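Local coordinates for alpha-1,2-Mannosidase (PDB 1HCU), which probably trims alpha-1,2-linked mannose residues from N-linked high-mannose glycans, as a calcium-dependent glycosyl hydrolase of family 47, at residues Pro42-Phe47 / Ala445-Glu450; Leu109-Asp114 / Glu486-Ser491. All blocks are in the same frame, centred on the assembly; numbering follows the deposited sequence.

Interaction 1 of 2, residues Pro42-Phe47 / Ala445-Glu450; sequences PVSNSF and ASDDME
The carboxylate of Asp447 is the flat group that Val43 and Ser44 gather round. Two successive backbone N-H groups come to one face of it and share OD1. Val43 N lies nearly along the axis of the C-O bond, 2.7 Å from Asp447 OD1. That bond is bent, with 142° at the hydrogen. Ser44 N, 3.1 Å from Asp447 OD1, stands above the plane, 41° out of it. Ser44 OG donates to the syn lone pair of Asp447 OD2, the one on the OD1 side, in a short bond of 2.5 Å. With CG anti to the backbone N (chi1 -168°), the side chain of Asp447 carries CG toward the turn. The serine hydroxyl is in turn met by Ser46, whose OG donates to Ser44 OG at 2.9 Å, giving a chain of hydrogen bonds from Ser46 through Ser44 to the carboxylate.

Apolar contacts are sparse. The Pro42 ring lies alongside the Asp447 side chain, pointing the other way, with CD 3.9 Å from Asp447 OD1. Pro42 CD is also 4.0 Å from Met449 CB. Val43 CG2 faces Ala445 CB at 4.3 Å, a loose contact. Met449 also leans on Leu40 and on Ser26 of helix 13-33.

Residues 42-45 are the turn of the hairpin formed by strands 39-41 and 46-48. Pro42, Val43 and Ser44 have helical backbone angles, consistent with two consecutive N-H groups converging on one acceptor. Residues 445-450 lead into helix 451-465; Asp448 in this loop sits about 11 Å, side chain to side chain, from Glu353, a predicted proton donor. Three neutral donors share the two oxygens of one partly exposed aspartate, so the acid is probably ionised, its negative charge stabilised by the turn, making this a polar joint far more than a hydrophobic one.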
ATOM      1  N   PRO A  42      -3.734  20.879   5.524  1.00 20.83           N
ATOM      2  CA  PRO A  42      -4.728  21.666   4.782  1.00 21.41           C
ATOM      3  C   PRO A  42      -5.552  22.721   5.526  1.00 22.02           C
ATOM      4  O   PRO A  42      -5.958  23.715   4.925  1.00 21.80           O
ATOM      5  CB  PRO A  42      -5.596  20.590   4.123  1.00 19.33           C
ATOM      6  CG  PRO A  42      -5.525  19.465   5.096  1.00 19.96           C
ATOM      7  CD  PRO A  42      -4.066  19.443   5.468  1.00 19.35           C
ATOM      8  N   VAL A  43      -5.804  22.523   6.816  1.00 23.11           N
ATOM      9  CA  VAL A  43      -6.591  23.500   7.560  1.00 24.82           C
ATOM     10  C   VAL A  43      -5.712  24.610   8.126  1.00 26.80           C
ATOM     11  O   VAL A  43      -5.882  25.789   7.800  1.00 27.66           O
ATOM     12  CB  VAL A  43      -7.358  22.854   8.722  1.00 25.10           C
ATOM     13  CG1 VAL A  43      -8.291  23.888   9.351  1.00 25.77           C
ATOM     14  CG2 VAL A  43      -8.147  21.652   8.226  1.00 24.87           C
ATOM     15  N   SER A  44      -4.767  24.229   8.976  1.00 26.39           N
ATOM     16  CA  SER A  44      -3.860  25.194   9.575  1.00 25.32           C
ATOM     17  C   SER A  44      -2.887  25.727   8.518  1.00 24.77           C
ATOM     18  O   SER A  44      -2.230  26.746   8.718  1.00 24.00           O
ATOM     19  CB  SER A  44      -3.080  24.523  10.707  1.00 26.10           C
ATOM     20  OG  SER A  44      -2.377  23.391  10.224  1.00 23.32           O
ATOM     21  N   ASN A  45      -2.815  25.032   7.385  1.00 24.84           N
ATOM     22  CA  ASN A  45      -1.906  25.388   6.297  1.00 23.66           C
ATOM     23  C   ASN A  45      -0.448  25.289   6.752  1.00 23.87           C
ATOM     24  O   ASN A  45       0.416  26.009   6.267  1.00 24.11           O
ATOM     25  CB  ASN A  45      -2.211  26.795   5.762  1.00 22.43           C
ATOM     26  CG  ASN A  45      -3.304  26.797   4.694  1.00 21.29           C
ATOM     27  OD1 ASN A  45      -3.950  27.817   4.455  1.00 21.36           O
ATOM     28  ND2 ASN A  45      -3.499  25.659   4.037  1.00 19.91           N
ATOM     29  N   SER A  46      -0.185  24.395   7.700  1.00 25.13           N
ATOM     30  CA  SER A  46       1.172  24.181   8.192  1.00 24.67           C
ATOM     31  C   SER A  46       1.692  22.874   7.594  1.00 23.47           C
ATOM     32  O   SER A  46       1.112  22.342   6.646  1.00 22.88           O
ATOM     33  CB  SER A  46       1.207  24.109   9.722  1.00 23.61           C
ATOM     34  OG  SER A  46       0.493  22.986  10.204  1.00 26.12           O
ATOM     35  N   PHE A  47       2.774  22.352   8.151  1.00 22.37           N
ATOM     36  CA  PHE A  47       3.367  21.131   7.630  1.00 21.31           C
ATOM     37  C   PHE A  47       4.062  20.325   8.708  1.00 21.36           C
ATOM     38  O   PHE A  47       4.137  20.739   9.864  1.00 18.24           O
ATOM     39  CB  PHE A  47       4.392  21.481   6.550  1.00 21.66           C
ATOM     40  CG  PHE A  47       5.478  22.409   7.027  1.00 24.54           C
ATOM     41  CD1 PHE A  47       6.479  21.960   7.890  1.00 25.96           C
ATOM     42  CD2 PHE A  47       5.489  23.741   6.634  1.00 25.55           C
ATOM     43  CE1 PHE A  47       7.475  22.827   8.356  1.00 24.89           C
ATOM     44  CE2 PHE A  47       6.477  24.618   7.091  1.00 27.78           C
ATOM     45  CZ  PHE A  47       7.473  24.157   7.955  1.00 28.35           C
ATOM     46  N   ALA A 445     -12.340  17.453  10.410  1.00 18.77           N
ATOM     47  CA  ALA A 445     -11.016  17.158   9.860  1.00 19.44           C
ATOM     48  C   ALA A 445      -9.965  17.171  10.955  1.00 20.21           C
ATOM     49  O   ALA A 445     -10.045  17.980  11.875  1.00 21.80           O
ATOM     50  CB  ALA A 445     -10.659  18.196   8.806  1.00 17.89           C
ATOM     51  N   SER A 446      -8.977  16.283  10.856  1.00 19.89           N
ATOM     52  CA  SER A 446      -7.910  16.232  11.858  1.00 18.88           C
ATOM     53  C   SER A 446      -6.687  17.013  11.380  1.00 20.16           C
ATOM     54  O   SER A 446      -5.620  16.948  11.982  1.00 20.86           O
ATOM     55  CB  SER A 446      -7.537  14.781  12.193  1.00 16.39           C
ATOM     56  OG  SER A 446      -7.302  13.999  11.037  1.00 15.75           O
ATOM     57  N   ASP A 447      -6.869  17.751  10.289  1.00 21.34           N
ATOM     58  CA  ASP A 447      -5.827  18.595   9.707  1.00 22.70           C
ATOM     59  C   ASP A 447      -4.543  17.868   9.299  1.00 22.87           C
ATOM     60  O   ASP A 447      -3.472  18.099   9.861  1.00 24.21           O
ATOM     61  CB  ASP A 447      -5.511  19.732  10.685  1.00 24.46           C
ATOM     62  CG  ASP A 447      -4.662  20.825  10.063  1.00 26.88           C
ATOM     63  OD1 ASP A 447      -4.852  21.126   8.863  1.00 27.02           O
ATOM     64  OD2 ASP A 447      -3.817  21.394  10.785  1.00 27.77           O
ATOM     65  N   ASP A 448      -4.651  16.991   8.308  1.00 22.40           N
ATOM     66  CA  ASP A 448      -3.494  16.246   7.825  1.00 20.70           C
ATOM     67  C   ASP A 448      -3.772  15.616   6.463  1.00 18.35           C
ATOM     68  O   ASP A 448      -4.864  15.126   6.203  1.00 18.94           O
ATOM     69  CB  ASP A 448      -3.095  15.167   8.832  1.00 20.58           C
ATOM     70  CG  ASP A 448      -1.949  14.302   8.333  1.00 23.96           C
ATOM     71  OD1 ASP A 448      -0.857  14.841   8.044  1.00 19.70           O
ATOM     72  OD2 ASP A 448      -2.145  13.074   8.226  1.00 28.06           O
ATOM     73  N   MET A 449      -2.773  15.656   5.591  1.00 16.96           N
ATOM     74  CA  MET A 449      -2.891  15.103   4.251  1.00 15.85           C
ATOM     75  C   MET A 449      -1.657  14.243   3.971  1.00 14.82           C
ATOM     76  O   MET A 449      -0.629  14.735   3.507  1.00 13.71           O
ATOM     77  CB  MET A 449      -3.016  16.243   3.230  1.00 15.80           C
ATOM     78  CG  MET A 449      -3.236  15.792   1.794  1.00 18.50           C
ATOM     79  SD  MET A 449      -3.928  17.107   0.714  1.00 22.51           S
ATOM     80  CE  MET A 449      -2.449  17.804   0.021  1.00 19.34           C
ATOM     81  N   GLU A 450      -1.775  12.957   4.276  1.00 15.47           N
ATOM     82  CA  GLU A 450      -0.689  12.003   4.086  1.00 16.20           C
ATOM     83  C   GLU A 450      -0.244  11.910   2.631  1.00 15.79           C
ATOM     84  O   GLU A 450      -1.046  12.089   1.712  1.00 15.42           O
ATOM     85  CB  GLU A 450      -1.126  10.630   4.583  1.00 18.47           C
ATOM     86  CG  GLU A 450      -1.380  10.587   6.074  1.00 22.70           C
ATOM     87  CD  GLU A 450      -0.105  10.474   6.877  1.00 25.48           C
ATOM     88  OE1 GLU A 450      -0.164  10.672   8.108  1.00 26.25           O
ATOM     89  OE2 GLU A 450       0.955  10.178   6.281  1.00 28.81           O
TER

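Interaction 2 of 2, residues Leu109-Asp114 / Glu486-Ser491; sequences LLSAYD and EAHPFS
Leu110 meets Phe490 first: its CB lies 3.7 Å from ring atom CE2. One residue on, Ser111 puts its backbone at the edge of the same ring, with N 3.4 Å from Phe490 CE2 and CA also in the ring plane, while His488 O stands over one face, offset toward the rim. Ser111 CB packs 3.2 Å from Pro489 O, and Ser111 CA makes a CH...O contact to that oxygen. Ser111 OG touches His488 CB at 3.4 Å, but its polar partners are Asp63 and the carbonyls of Gly107 and Gly108; Asp63 also takes His488 ND1, and Asp60 takes His488 NE2. At Asp114 the contact turns polar. Ser491 N donates to Asp114 OD2 at 3.0 Å in a nearly straight bond (164°), coming from well above the carboxylate plane, while OD1 is held by a salt bridge to Arg187. An alanine at Asp114 would probably leave the N-H of Ser491 and the guanidinium of Arg187 without their shared acid and let the strand end drift. The axis of 109-114, part of helix 98-117, passes 6.9 Å from that of strand 489-491, with 54° between their directions. The strand pairs with 481-483 in the hairpin that, as in family 47 generally, plugs the helical barrel, and helices 56-67, 127-144, 182-192 and 451-465 pack around the joint.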
ATOM      1  N   LEU A 109      10.946   7.056  -6.550  1.00 12.14           N
ATOM      2  CA  LEU A 109      12.026   7.436  -7.464  1.00 12.93           C
ATOM      3  C   LEU A 109      12.166   6.412  -8.583  1.00 12.28           C
ATOM      4  O   LEU A 109      12.345   6.773  -9.743  1.00 13.44           O
ATOM      5  CB  LEU A 109      13.356   7.557  -6.702  1.00 12.64           C
ATOM      6  CG  LEU A 109      13.492   8.693  -5.673  1.00 15.44           C
ATOM      7  CD1 LEU A 109      14.672   8.421  -4.723  1.00 13.48           C
ATOM      8  CD2 LEU A 109      13.674  10.020  -6.406  1.00 13.28           C
ATOM      9  N   LEU A 110      12.080   5.135  -8.230  1.00 13.16           N
ATOM     10  CA  LEU A 110      12.204   4.063  -9.211  1.00 14.57           C
ATOM     11  C   LEU A 110      11.018   3.974 -10.175  1.00 13.68           C
ATOM     12  O   LEU A 110      11.209   3.728 -11.369  1.00 14.32           O
ATOM     13  CB  LEU A 110      12.407   2.719  -8.500  1.00 18.49           C
ATOM     14  CG  LEU A 110      13.835   2.163  -8.360  1.00 21.67           C
ATOM     15  CD1 LEU A 110      14.804   3.219  -7.872  1.00 24.61           C
ATOM     16  CD2 LEU A 110      13.799   0.991  -7.397  1.00 23.61           C
ATOM     17  N   SER A 111       9.800   4.175  -9.681  1.00 11.53           N
ATOM     18  CA  SER A 111       8.638   4.105 -10.563  1.00 11.80           C
ATOM     19  C   SER A 111       8.682   5.280 -11.538  1.00 12.77           C
ATOM     20  O   SER A 111       8.425   5.119 -12.734  1.00 12.19           O
ATOM     21  CB  SER A 111       7.330   4.116  -9.757  1.00 11.30           C
ATOM     22  OG  SER A 111       7.182   5.310  -9.011  1.00 12.33           O
ATOM     23  N   ALA A 112       9.027   6.462 -11.030  1.00 12.87           N
ATOM     24  CA  ALA A 112       9.127   7.642 -11.878  1.00 12.30           C
ATOM     25  C   ALA A 112      10.212   7.396 -12.925  1.00 12.78           C
ATOM     26  O   ALA A 112      10.048   7.733 -14.098  1.00 14.73           O
ATOM     27  CB  ALA A 112       9.477   8.864 -11.042  1.00 11.76           C
ATOM     28  N   TYR A 113      11.319   6.799 -12.503  1.00 11.69           N
ATOM     29  CA  TYR A 113      12.402   6.525 -13.435  1.00 12.91           C
ATOM     30  C   TYR A 113      11.936   5.575 -14.545  1.00 14.11           C
ATOM     31  O   TYR A 113      12.146   5.847 -15.729  1.00 14.90           O
ATOM     32  CB  TYR A 113      13.589   5.932 -12.680  1.00 13.47           C
ATOM     33  CG  TYR A 113      14.801   5.678 -13.539  1.00 14.29           C
ATOM     34  CD1 TYR A 113      15.613   6.723 -13.980  1.00 14.68           C
ATOM     35  CD2 TYR A 113      15.134   4.382 -13.910  1.00 15.37           C
ATOM     36  CE1 TYR A 113      16.732   6.468 -14.775  1.00 15.59           C
ATOM     37  CE2 TYR A 113      16.228   4.118 -14.692  1.00 14.81           C
ATOM     38  CZ  TYR A 113      17.025   5.154 -15.125  1.00 17.01           C
ATOM     39  OH  TYR A 113      18.092   4.844 -15.934  1.00 18.13           O
ATOM     40  N   ASP A 114      11.283   4.477 -14.166  1.00 14.63           N
ATOM     41  CA  ASP A 114      10.801   3.516 -15.149  1.00 15.90           C
ATOM     42  C   ASP A 114       9.760   4.117 -16.097  1.00 17.72           C
ATOM     43  O   ASP A 114       9.755   3.810 -17.287  1.00 18.63           O
ATOM     44  CB  ASP A 114      10.222   2.269 -14.466  1.00 16.84           C
ATOM     45  CG  ASP A 114      11.303   1.291 -14.007  1.00 17.48           C
ATOM     46  OD1 ASP A 114      12.406   1.300 -14.594  1.00 19.31           O
ATOM     47  OD2 ASP A 114      11.046   0.497 -13.077  1.00 18.59           O
ATOM     48  N   GLU A 486       3.198   1.070  -2.320  1.00 15.03           N
ATOM     49  CA  GLU A 486       2.790   2.474  -2.235  1.00 14.97           C
ATOM     50  C   GLU A 486       2.310   2.939  -3.613  1.00 15.14           C
ATOM     51  O   GLU A 486       2.477   4.098  -3.997  1.00 14.95           O
ATOM     52  CB  GLU A 486       3.969   3.342  -1.761  1.00 15.88           C
ATOM     53  CG  GLU A 486       3.603   4.766  -1.353  1.00 19.03           C
ATOM     54  CD  GLU A 486       3.045   4.860   0.068  1.00 19.97           C
ATOM     55  OE1 GLU A 486       2.785   3.810   0.692  1.00 18.76           O
ATOM     56  OE2 GLU A 486       2.865   6.000   0.557  1.00 19.85           O
ATOM     57  N   ALA A 487       1.739   2.009  -4.362  1.00 14.28           N
ATOM     58  CA  ALA A 487       1.218   2.297  -5.688  1.00 13.90           C
ATOM     59  C   ALA A 487       2.252   2.844  -6.667  1.00 13.71           C
ATOM     60  O   ALA A 487       1.911   3.629  -7.548  1.00 12.57           O
ATOM     61  CB  ALA A 487       0.046   3.266  -5.578  1.00 14.69           C
ATOM     62  N   HIS A 488       3.512   2.445  -6.513  1.00 14.58           N
ATOM     63  CA  HIS A 488       4.558   2.889  -7.436  1.00 14.60           C
ATOM     64  C   HIS A 488       4.877   1.733  -8.378  1.00 15.19           C
ATOM     65  O   HIS A 488       5.480   0.744  -7.976  1.00 16.94           O
ATOM     66  CB  HIS A 488       5.816   3.321  -6.678  1.00 13.75           C
ATOM     67  CG  HIS A 488       5.588   4.480  -5.760  1.00 13.22           C
ATOM     68  ND1 HIS A 488       4.963   5.636  -6.169  1.00 13.31           N
ATOM     69  CD2 HIS A 488       5.873   4.650  -4.447  1.00 13.00           C
ATOM     70  CE1 HIS A 488       4.867   6.469  -5.147  1.00 12.77           C
ATOM     71  NE2 HIS A 488       5.411   5.893  -4.091  1.00 12.02           N
ATOM     72  N   PRO A 489       4.468   1.846  -9.650  1.00 14.91           N
ATOM     73  CA  PRO A 489       4.691   0.815 -10.670  1.00 14.95           C
ATOM     74  C   PRO A 489       6.119   0.700 -11.206  1.00 15.10           C
ATOM     75  O   PRO A 489       6.687   1.682 -11.674  1.00 17.62           O
ATOM     76  CB  PRO A 489       3.710   1.220 -11.762  1.00 14.67           C
ATOM     77  CG  PRO A 489       3.788   2.716 -11.707  1.00 13.01           C
ATOM     78  CD  PRO A 489       3.705   2.976 -10.211  1.00 14.16           C
ATOM     79  N   PHE A 490       6.686  -0.501 -11.154  1.00 14.12           N
ATOM     80  CA  PHE A 490       8.041  -0.749 -11.655  1.00 15.15           C
ATOM     81  C   PHE A 490       7.951  -1.634 -12.894  1.00 16.54           C
ATOM     82  O   PHE A 490       7.047  -2.465 -12.992  1.00 17.80           O
ATOM     83  CB  PHE A 490       8.871  -1.507 -10.610  1.00 13.46           C
ATOM     84  CG  PHE A 490       9.005  -0.800  -9.305  1.00 13.63           C
ATOM     85  CD1 PHE A 490       9.196  -1.525  -8.132  1.00 15.66           C
ATOM     86  CD2 PHE A 490       8.950   0.586  -9.239  1.00 13.48           C
ATOM     87  CE1 PHE A 490       9.329  -0.869  -6.906  1.00 17.37           C
ATOM     88  CE2 PHE A 490       9.081   1.246  -8.034  1.00 14.23           C
ATOM     89  CZ  PHE A 490       9.270   0.521  -6.861  1.00 16.78           C
ATOM     90  N   SER A 491       8.866  -1.466 -13.846  1.00 17.41           N
ATOM     91  CA  SER A 491       8.853  -2.339 -15.027  1.00 18.71           C
ATOM     92  C   SER A 491       9.358  -3.686 -14.529  1.00 19.22           C
ATOM     93  O   SER A 491      10.199  -3.730 -13.629  1.00 19.39           O
ATOM     94  CB  SER A 491       9.808  -1.841 -16.115  1.00 17.89           C
ATOM     95  OG  SER A 491       9.369  -0.629 -16.689  1.00 19.90           O
TER

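In the fold
Reading from the N terminus, the hairpin turn 42-47 comes first and helix segment 109-114 second; neither finds its partner until the chain has passed through most of the helical barrel. Interaction 1 then closes a loop of 397 residues at 445-450, and interaction 2 closes one of 371 at 486-491. The two loops cross, neither nesting in the other. The first ties the early hairpin to the loop before helix 451-465, near the periphery; the second ties helix 98-117 to the C-terminal hairpin, deeper inside. Their centres are 27 Å apart and they do not touch, yet helix 451-465 starts just after 445-450 and packs on 486-488.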